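YerB protein (Bacillus subtilis, PDB 2PSB) is a putative membrane lipoprotein of unknown function that interacts with PcrA, although that interaction is not essential for cell viability or for repair of UV-induced lesions. Local coordinates at residues A[34-39]-A[66-71]; A[56-61]-A[86-91]. All coordinates share one frame; numbering follows the deposited sequence.

Overall arrangement
From the N terminus the chain first lays down strand 33-37, then strand 54-59, then strand 65-71, which inserts itself between the two. Contact 1 (34-39 with 66-71) closes a loop of 26 residues that contains strand 54-59. Contact 2 (56-61 with 86-91) begins inside that loop and, 24 residues on, brings helix 87-94 back over the sheet, with strand 65-71 in the span it closes. The two loops therefore cross rather than nest, and their centres lie about 9 Å apart. Arg-66 joins them, its backbone N probably hydrogen-bonded to Ala-58 O. Together the contacts tie three neighbouring strands and a covering helix within the N-terminal DUF3048 region.

Contact 1. Residues A[34-39]-A[66-71]; sequences AVVVNN and RFLAIF
The carbonyl oxygen of Phe-67 is gripped by two groups of the facing strand: Val-37 N donates a hydrogen bond of 2.7 Å, and Val-36 CA adds a C-H...O contact at 3.3 Å. Phe-67 N returns a bond to Val-37 O, and Val-35 and Ala-69 exchange a second reciprocal pair, giving an antiparallel ladder. Beta-branched valines suit such extended backbone. Val-35 CG2, beside its own backbone N, reaches Phe-71 CE1 at 3.8 Å. Two residues past Val-37, Asn-39 lies over one face of the Phe-67 ring, its CB 3.8 Å from the ring centroid in a CH-pi contact. Its CG is anti to the backbone N (chi1 -174°), which sets it near Phe-67 CZ; the amide stacks there with the planes 30° apart, and its ND2 is held by Thr-65 OG1. An alanine in place of Phe-67 would probably leave the Asn-39 amide without the ring it stacks on and Trp-294 without its edge-to-face partner. On the opposite face of the sheet, Ala-34 CB meets Leu-68 CD1 at 3.9 Å, and both residues pack against helix 87-94. Strand 99-102 flanks 34-37, while strand 54-59 borders 66-71, placing this pair inside the sheet.

Contact 2. Residues A[56-61]-A[86-91]; sequences IEALAE and REYFVT
Helix-on-sheet packing joins Ala-58, near the end of strand 54-59, to Tyr-88 and Phe-89 in the first turn of helix 87-94. The short segments run nearly antiparallel, at 158°, with their axes 10.4 Å apart. Ala-58 CB is small enough to let both aromatic side chains approach, lying 4.4 Å from Tyr-88 CE2 and equally far from Phe-89 CZ. The rings also brace each other, since Tyr-88 CD2 stands 4.0 Å above the centre of the Phe-89 ring, while Arg-86 CB covers part of one Tyr-88 face. Tyrosine suits its place because its hydroxyl extends past the alanine to donate a short but weak hydrogen bond, OH to Leu-59 O at 2.6 Å. Beyond the strand, at a classic beta bulge formed by Ala-60 and Glu-61, the Arg-86 guanidinium turns its edge to the backbone between these two residues, NH1 lying 3.6 Å from Ala-60 C. The Arg-86 chain is bent at chi2 and chi3. Glu-61 OE2 stays 4.0 Å from Arg-86 NH2, too far to count as a salt bridge. The chemistry is thus mainly apolar and aromatic, with one weak polar link; the nearby carboxylate may still ease the charge that Arg-86 brings close to Arg-66.

Contact 1. Residues A[34-39]-A[66-71]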
# COMPACT_ATOMS: atom_id res chain seq x y z
N ALA A 34 3.23 5.30 -6.79
CA ALA A 34 2.21 4.84 -5.84
C ALA A 34 0.87 4.65 -6.54
O ALA A 34 0.25 5.62 -6.98
CB ALA A 34 2.05 5.85 -4.69
N VAL A 35 0.41 3.41 -6.63
CA VAL A 35 -0.84 3.10 -7.30
C VAL A 35 -1.97 2.71 -6.34
O VAL A 35 -1.79 1.87 -5.46
CB VAL A 35 -0.67 1.95 -8.32
CG1 VAL A 35 -1.91 1.81 -9.16
CG2 VAL A 35 0.57 2.17 -9.18
N VAL A 36 -3.13 3.33 -6.52
CA VAL A 36 -4.29 2.98 -5.70
C VAL A 36 -4.86 1.71 -6.31
O VAL A 36 -5.33 1.72 -7.44
CB VAL A 36 -5.36 4.04 -5.73
CG1 VAL A 36 -6.65 3.49 -5.11
CG2 VAL A 36 -4.89 5.27 -4.97
N VAL A 37 -4.81 0.61 -5.56
CA VAL A 37 -5.29 -0.66 -6.07
C VAL A 37 -6.56 -1.20 -5.41
O VAL A 37 -6.66 -1.31 -4.19
CB VAL A 37 -4.16 -1.73 -5.98
CG1 VAL A 37 -4.67 -3.08 -6.48
CG2 VAL A 37 -2.96 -1.28 -6.80
N ASN A 38 -7.52 -1.51 -6.28
CA ASN A 38 -8.83 -2.05 -5.94
C ASN A 38 -8.70 -3.31 -5.07
O ASN A 38 -7.99 -4.25 -5.44
CB ASN A 38 -9.54 -2.40 -7.26
CG ASN A 38 -11.06 -2.51 -7.14
OD1 ASN A 38 -11.76 -2.51 -8.16
ND2 ASN A 38 -11.57 -2.62 -5.92
N ASN A 39 -9.35 -3.34 -3.92
CA ASN A 39 -9.29 -4.55 -3.10
C ASN A 39 -10.70 -5.10 -2.85
O ASN A 39 -10.95 -5.80 -1.86
CB ASN A 39 -8.57 -4.31 -1.78
CG ASN A 39 -8.38 -5.60 -0.99
OD1 ASN A 39 -7.97 -6.63 -1.54
ND2 ASN A 39 -8.67 -5.55 0.30
N ARG A 66 -8.85 -0.86 0.60
CA ARG A 66 -8.19 -0.56 -0.65
C ARG A 66 -6.70 -0.42 -0.39
O ARG A 66 -6.29 -0.04 0.71
CB ARG A 66 -8.76 0.74 -1.23
CG ARG A 66 -8.18 1.15 -2.57
CD ARG A 66 -9.29 1.56 -3.51
NE ARG A 66 -10.11 2.60 -2.92
CZ ARG A 66 -11.40 2.79 -3.21
NH1 ARG A 66 -12.07 3.77 -2.62
NH2 ARG A 66 -12.02 1.98 -4.05
N PHE A 67 -5.90 -0.70 -1.41
CA PHE A 67 -4.45 -0.65 -1.31
C PHE A 67 -3.79 0.54 -1.99
O PHE A 67 -4.33 1.14 -2.93
CB PHE A 67 -3.83 -1.88 -1.98
CG PHE A 67 -4.35 -3.21 -1.49
CD1 PHE A 67 -4.29 -4.32 -2.32
CD2 PHE A 67 -4.88 -3.34 -0.22
CE1 PHE A 67 -4.77 -5.56 -1.89
CE2 PHE A 67 -5.37 -4.57 0.22
CZ PHE A 67 -5.31 -5.69 -0.62
N LEU A 68 -2.60 0.87 -1.50
CA LEU A 68 -1.74 1.88 -2.10
C LEU A 68 -0.48 1.03 -2.23
O LEU A 68 0.12 0.66 -1.22
CB LEU A 68 -1.46 3.07 -1.19
CG LEU A 68 -0.54 4.10 -1.88
CD1 LEU A 68 -1.27 4.75 -3.08
CD2 LEU A 68 -0.10 5.16 -0.89
N ALA A 69 -0.12 0.67 -3.45
CA ALA A 69 1.06 -0.13 -3.71
C ALA A 69 2.16 0.79 -4.21
O ALA A 69 2.05 1.39 -5.29
CB ALA A 69 0.76 -1.22 -4.74
N ILE A 70 3.23 0.89 -3.42
CA ILE A 70 4.34 1.76 -3.75
C ILE A 70 5.50 0.96 -4.33
O ILE A 70 6.08 0.10 -3.67
CB ILE A 70 4.80 2.52 -2.48
CG1 ILE A 70 3.59 3.26 -1.89
CG2 ILE A 70 5.96 3.47 -2.80
CD1 ILE A 70 3.94 4.16 -0.72
N PHE A 71 5.79 1.26 -5.60
CA PHE A 71 6.87 0.62 -6.35
C PHE A 71 8.05 1.57 -6.48
O PHE A 71 7.88 2.78 -6.66
CB PHE A 71 6.41 0.25 -7.77
CG PHE A 71 5.14 -0.54 -7.82
CD1 PHE A 71 3.91 0.09 -7.70
CD2 PHE A 71 5.17 -1.91 -8.00
CE1 PHE A 71 2.73 -0.63 -7.77
CE2 PHE A 71 4.01 -2.65 -8.07
CZ PHE A 71 2.79 -2.01 -7.95

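Contact 2. Residues A[56-61]-A[86-91]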
# COMPACT_ATOMS: atom_id res chain seq x y z
N ILE A 56 -0.03 -0.52 1.34
CA ILE A 56 -0.82 -0.05 2.47
C ILE A 56 -2.30 -0.31 2.26
O ILE A 56 -2.88 0.07 1.25
CB ILE A 56 -0.58 1.45 2.74
CG1 ILE A 56 0.93 1.69 2.93
CG2 ILE A 56 -1.32 1.89 4.02
CD1 ILE A 56 1.57 2.55 1.88
N GLU A 57 -2.91 -1.00 3.22
CA GLU A 57 -4.32 -1.32 3.16
C GLU A 57 -5.07 -0.48 4.18
O GLU A 57 -4.61 -0.31 5.30
CB GLU A 57 -4.53 -2.82 3.43
CG GLU A 57 -5.98 -3.30 3.48
CD GLU A 57 -6.10 -4.80 3.68
OE1 GLU A 57 -7.19 -5.34 3.42
OE2 GLU A 57 -5.11 -5.45 4.11
N ALA A 58 -6.22 0.04 3.77
CA ALA A 58 -7.03 0.86 4.66
C ALA A 58 -8.46 0.86 4.17
O ALA A 58 -8.73 0.56 3.00
CB ALA A 58 -6.49 2.31 4.73
N LEU A 59 -9.39 1.17 5.07
CA LEU A 59 -10.81 1.20 4.71
C LEU A 59 -11.04 2.32 3.72
O LEU A 59 -10.49 3.40 3.86
CB LEU A 59 -11.70 1.43 5.94
CG LEU A 59 -11.90 0.25 6.90
CD1 LEU A 59 -12.63 0.70 8.14
CD2 LEU A 59 -12.67 -0.85 6.20
N ALA A 60 -11.85 2.04 2.71
CA ALA A 60 -12.19 3.02 1.69
C ALA A 60 -13.71 3.09 1.55
O ALA A 60 -14.37 3.90 2.19
CB ALA A 60 -11.54 2.64 0.37
N GLU A 61 -14.25 2.21 0.71
CA GLU A 61 -15.69 2.15 0.44
C GLU A 61 -16.41 1.23 1.44
O GLU A 61 -16.25 0.01 1.42
CB GLU A 61 -15.91 1.63 -0.99
CG GLU A 61 -17.31 1.81 -1.57
CD GLU A 61 -17.59 3.23 -2.04
OE1 GLU A 61 -18.53 3.40 -2.84
OE2 GLU A 61 -16.89 4.17 -1.61
N ARG A 86 -8.26 8.55 -2.26
CA ARG A 86 -8.79 9.07 -1.00
C ARG A 86 -7.72 9.97 -0.42
O ARG A 86 -6.54 9.78 -0.71
CB ARG A 86 -9.12 7.92 -0.04
CG ARG A 86 -10.33 7.10 -0.46
CD ARG A 86 -11.59 7.96 -0.44
NE ARG A 86 -12.44 7.73 -1.60
CZ ARG A 86 -13.16 6.63 -1.80
NH1 ARG A 86 -13.15 5.66 -0.90
NH2 ARG A 86 -13.89 6.51 -2.90
N GLU A 87 -8.12 10.94 0.39
CA GLU A 87 -7.17 11.86 0.99
C GLU A 87 -6.01 11.14 1.66
O GLU A 87 -4.85 11.42 1.34
CB GLU A 87 -7.85 12.77 2.02
CG GLU A 87 -8.62 13.92 1.39
CD GLU A 87 -10.12 13.74 1.47
OE1 GLU A 87 -10.62 12.65 1.12
OE2 GLU A 87 -10.80 14.71 1.88
N TYR A 88 -6.31 10.24 2.59
CA TYR A 88 -5.25 9.51 3.28
C TYR A 88 -4.27 8.83 2.33
O TYR A 88 -3.10 8.66 2.67
CB TYR A 88 -5.82 8.50 4.30
CG TYR A 88 -7.10 7.82 3.91
CD1 TYR A 88 -8.34 8.41 4.18
CD2 TYR A 88 -7.09 6.56 3.32
CE1 TYR A 88 -9.53 7.76 3.87
CE2 TYR A 88 -8.28 5.90 3.00
CZ TYR A 88 -9.50 6.51 3.29
OH TYR A 88 -10.68 5.87 3.01
N PHE A 89 -4.72 8.43 1.14
CA PHE A 89 -3.81 7.80 0.19
C PHE A 89 -2.89 8.84 -0.46
O PHE A 89 -1.71 8.57 -0.72
CB PHE A 89 -4.60 7.04 -0.89
CG PHE A 89 -5.17 5.73 -0.41
CD1 PHE A 89 -4.34 4.79 0.20
CD2 PHE A 89 -6.52 5.44 -0.56
CE1 PHE A 89 -4.85 3.57 0.66
CE2 PHE A 89 -7.05 4.23 -0.11
CZ PHE A 89 -6.21 3.29 0.50
N VAL A 90 -3.41 10.03 -0.72
CA VAL A 90 -2.59 11.08 -1.30
C VAL A 90 -1.47 11.39 -0.31
O VAL A 90 -0.30 11.49 -0.67
CB VAL A 90 -3.40 12.37 -1.55
CG1 VAL A 90 -2.48 13.48 -2.03
CG2 VAL A 90 -4.49 12.11 -2.58
N THR A 91 -1.86 11.50 0.95
CA THR A 91 -0.92 11.79 2.04
C THR A 91 0.16 10.71 2.17
O THR A 91 1.33 11.00 2.39
CB THR A 91 -1.69 11.91 3.37
OG1 THR A 91 -2.71 12.91 3.24
CG2 THR A 91 -0.75 12.30 4.51